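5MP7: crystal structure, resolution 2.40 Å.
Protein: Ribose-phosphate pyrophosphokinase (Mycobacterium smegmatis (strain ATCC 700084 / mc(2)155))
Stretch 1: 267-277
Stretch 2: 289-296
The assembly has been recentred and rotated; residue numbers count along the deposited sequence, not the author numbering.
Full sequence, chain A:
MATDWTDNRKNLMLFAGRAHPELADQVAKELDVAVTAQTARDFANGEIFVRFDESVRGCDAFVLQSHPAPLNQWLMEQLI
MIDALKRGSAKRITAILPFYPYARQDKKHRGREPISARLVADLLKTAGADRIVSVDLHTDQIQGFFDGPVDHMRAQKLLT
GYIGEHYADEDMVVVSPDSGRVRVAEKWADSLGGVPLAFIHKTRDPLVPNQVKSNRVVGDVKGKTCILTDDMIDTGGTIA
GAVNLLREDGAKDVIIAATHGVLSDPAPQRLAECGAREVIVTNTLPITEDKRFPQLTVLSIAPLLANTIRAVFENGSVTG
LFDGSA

Stretch 1 (267-277) APQRLAECGAR
Stretch 2, residues 289-296: EDKRFPQL

Residues 267-273 form a helix, with phi/psi near -60/-45 at A267 and flattening to -89/-17 at E273. L271 N bonds A267 O at 2.8 Å, A272 N bonds P268 O at 3.0 Å, and E273 N bonds Q269 O at 3.1 Å. C274 leaves helical space at -77/168; G275 (-69/-4), A276 (-65/137) and R277 (-72/-38) continue as loop. In the second stretch, 289-291 have helical phi/psi without the regular bonds, R292 (-79/151) and F293 (-159/166) are extended, and a type I turn runs from F293 to L296, with P294 at -66/-37, Q295 at -73/-13, and L296 N to F293 O at 3.2 Å. The two stretches advance in the same direction: CA atoms pair P268 with K291 (5.6 Å), A272 with F293 (6.4 Å) and R277 with Q295 (6.3 Å).

The rule is one aromatic ring laid against helix positions 268, 271 and 272, which a helical repeat brings to the same side. F293 points its CA-CB bond toward the helix, chi1 p (57°) and chi2 -80°. Its CZ lies 3.7 Å from L271 CB, its CD2 3.9 Å from A272 CB, and its CD1 4.3 Å from P268 CB; P268 O sits over one face, 4.1 Å from CD1. L271 is m,t. A272 CB meets the ring obliquely, as does L271 CB. P268 also packs on backbone, its CB 3.9 Å from K291 O and its CG 4.0 Å from D290 O.

Q295, second inside position of the turn, also points toward stretch 1, with chi1 m, chi2 p (85°) and chi3 -34°. Its NE2 gives A272 O a weak hydrogen bond of 3.3 Å, bent to 121° at the hydrogen, while its CG rests 3.6 Å from both A276 O and R277 O. The contact buries 386 Å², both sides summed, and its only hydrogen bond across the stretches is this weak one.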

# COMPACT_ATOMS: atom_id res chain seq x y z
N ALA A 267 5.50 30.00 48.08
CA ALA A 267 5.82 30.34 49.46
C ALA A 267 7.11 31.13 49.56
O ALA A 267 7.15 32.10 50.26
CB ALA A 267 5.90 29.11 50.34
N PRO A 268 8.17 30.72 48.85
CA PRO A 268 9.40 31.53 48.90
C PRO A 268 9.21 32.98 48.46
O PRO A 268 9.63 33.89 49.13
CB PRO A 268 10.32 30.79 47.95
CG PRO A 268 9.77 29.41 47.90
CD PRO A 268 8.30 29.55 47.97
N GLN A 269 8.53 33.17 47.35
CA GLN A 269 8.20 34.50 46.86
C GLN A 269 7.25 35.26 47.82
O GLN A 269 7.45 36.45 48.11
CB GLN A 269 7.58 34.29 45.49
CG GLN A 269 6.69 35.45 45.04
CD GLN A 269 7.46 36.26 44.03
OE1 GLN A 269 7.80 35.75 42.94
NE2 GLN A 269 7.81 37.50 44.38
N ARG A 270 6.23 34.56 48.31
CA ARG A 270 5.25 35.08 49.28
C ARG A 270 5.89 35.56 50.57
O ARG A 270 5.63 36.69 51.03
CB ARG A 270 4.20 33.98 49.59
CG ARG A 270 2.95 34.14 48.71
CD ARG A 270 1.68 34.10 49.55
NE ARG A 270 1.15 32.77 49.61
CZ ARG A 270 0.23 32.22 48.83
NH1 ARG A 270 -0.31 32.88 47.80
NH2 ARG A 270 -0.13 30.96 49.06
N LEU A 271 6.79 34.74 51.12
CA LEU A 271 7.46 35.08 52.36
C LEU A 271 8.54 36.15 52.25
O LEU A 271 8.67 37.00 53.14
CB LEU A 271 8.06 33.85 52.97
CG LEU A 271 7.03 32.78 53.35
CD1 LEU A 271 7.76 31.51 53.76
CD2 LEU A 271 6.15 33.24 54.49
N ALA A 272 9.27 36.13 51.15
CA ALA A 272 10.27 37.17 50.87
C ALA A 272 9.65 38.57 50.68
O ALA A 272 10.24 39.55 51.08
CB ALA A 272 11.09 36.79 49.63
N GLU A 273 8.44 38.63 50.10
CA GLU A 273 7.71 39.87 49.82
C GLU A 273 6.83 40.33 50.95
O GLU A 273 6.43 41.49 50.98
CB GLU A 273 6.82 39.74 48.60
CG GLU A 273 7.60 39.73 47.29
CD GLU A 273 6.73 39.41 46.09
OE1 GLU A 273 5.49 39.31 46.22
OE2 GLU A 273 7.31 39.21 44.99
N CYS A 274 6.52 39.45 51.89
CA CYS A 274 5.79 39.89 53.08
C CYS A 274 6.80 40.61 54.00
O CYS A 274 8.03 40.55 53.83
CB CYS A 274 5.09 38.72 53.79
SG CYS A 274 6.13 37.76 54.92
N GLY A 275 6.31 41.30 55.00
CA GLY A 275 7.23 42.13 55.76
C GLY A 275 8.27 41.45 56.64
O GLY A 275 9.04 42.14 57.28
N ALA A 276 8.25 40.12 56.75
CA ALA A 276 8.96 39.49 57.86
C ALA A 276 10.45 39.71 57.79
O ALA A 276 11.05 39.60 56.75
CB ALA A 276 8.64 38.03 57.91
N ARG A 277 11.02 40.03 58.93
CA ARG A 277 12.43 40.28 59.05
C ARG A 277 13.23 38.99 58.93
O ARG A 277 14.34 38.99 58.42
CB ARG A 277 12.70 40.91 60.41
CG ARG A 277 13.99 41.66 60.46
CD ARG A 277 14.51 41.89 61.87
NE ARG A 277 15.92 41.45 61.88
CZ ARG A 277 16.89 41.89 62.68
NH1 ARG A 277 16.73 42.90 63.53
NH2 ARG A 277 18.09 41.31 62.57
N GLU A 289 17.69 25.09 46.47
CA GLU A 289 18.04 26.46 46.12
C GLU A 289 16.85 27.27 45.56
O GLU A 289 16.75 28.46 45.82
CB GLU A 289 19.30 26.48 45.25
CG GLU A 289 20.42 25.71 45.99
CD GLU A 289 20.80 26.24 47.40
OE1 GLU A 289 20.29 27.29 47.84
OE2 GLU A 289 21.62 25.60 48.10
N ASP A 290 15.90 26.60 44.92
CA ASP A 290 14.64 27.24 44.56
C ASP A 290 13.78 27.74 45.74
O ASP A 290 12.96 28.63 45.57
CB ASP A 290 13.81 26.30 43.67
CG ASP A 290 14.41 26.12 42.28
OD1 ASP A 290 15.33 26.89 41.91
OD2 ASP A 290 13.98 25.19 41.57
N LYS A 291 13.95 27.14 46.91
CA LYS A 291 13.16 27.49 48.08
C LYS A 291 13.85 28.55 48.94
O LYS A 291 13.22 29.08 49.86
CB LYS A 291 12.82 26.22 48.92
CG LYS A 291 12.23 25.07 48.09
CD LYS A 291 11.39 24.08 48.90
CE LYS A 291 11.15 22.80 48.08
NZ LYS A 291 9.74 22.41 48.09
N ARG A 292 15.11 28.85 48.64
CA ARG A 292 15.87 29.82 49.42
C ARG A 292 15.56 31.29 49.07
O ARG A 292 15.08 31.61 47.98
CB ARG A 292 17.36 29.59 49.32
CG ARG A 292 17.81 28.59 50.35
CD ARG A 292 19.26 28.20 50.25
NE ARG A 292 19.48 26.91 50.90
CZ ARG A 292 19.50 26.69 52.22
NH1 ARG A 292 19.39 27.72 53.07
NH2 ARG A 292 19.65 25.43 52.66
N PHE A 293 15.72 32.13 50.09
CA PHE A 293 15.53 33.57 50.00
C PHE A 293 16.29 34.25 51.15
O PHE A 293 16.76 33.57 52.07
CB PHE A 293 14.04 33.98 49.95
CG PHE A 293 13.20 33.51 51.11
CD1 PHE A 293 12.73 32.21 51.15
CD2 PHE A 293 12.82 34.38 52.11
CE1 PHE A 293 11.94 31.75 52.20
CE2 PHE A 293 12.01 33.95 53.16
CZ PHE A 293 11.58 32.64 53.20
N PRO A 294 16.47 35.57 51.07
CA PRO A 294 17.45 36.19 51.97
C PRO A 294 17.10 36.15 53.48
O PRO A 294 17.99 35.94 54.31
CB PRO A 294 17.51 37.63 51.46
CG PRO A 294 17.21 37.49 50.00
CD PRO A 294 16.09 36.50 49.98
N GLN A 295 15.82 36.29 53.81
CA GLN A 295 15.37 36.26 55.20
C GLN A 295 15.39 34.85 55.82
O GLN A 295 15.28 34.74 57.03
CB GLN A 295 13.96 36.78 55.32
CG GLN A 295 13.80 38.25 54.94
CD GLN A 295 13.62 38.44 53.43
OE1 GLN A 295 14.17 37.71 52.62
NE2 GLN A 295 12.83 39.43 53.05
N LEU A 296 15.54 33.82 55.00
CA LEU A 296 15.55 32.44 55.43
C LEU A 296 16.81 31.98 56.14
O LEU A 296 17.89 32.11 55.64
CB LEU A 296 15.30 31.52 54.23
CG LEU A 296 15.00 30.09 54.65
CD1 LEU A 296 13.69 29.97 55.43
CD2 LEU A 296 14.93 29.22 53.40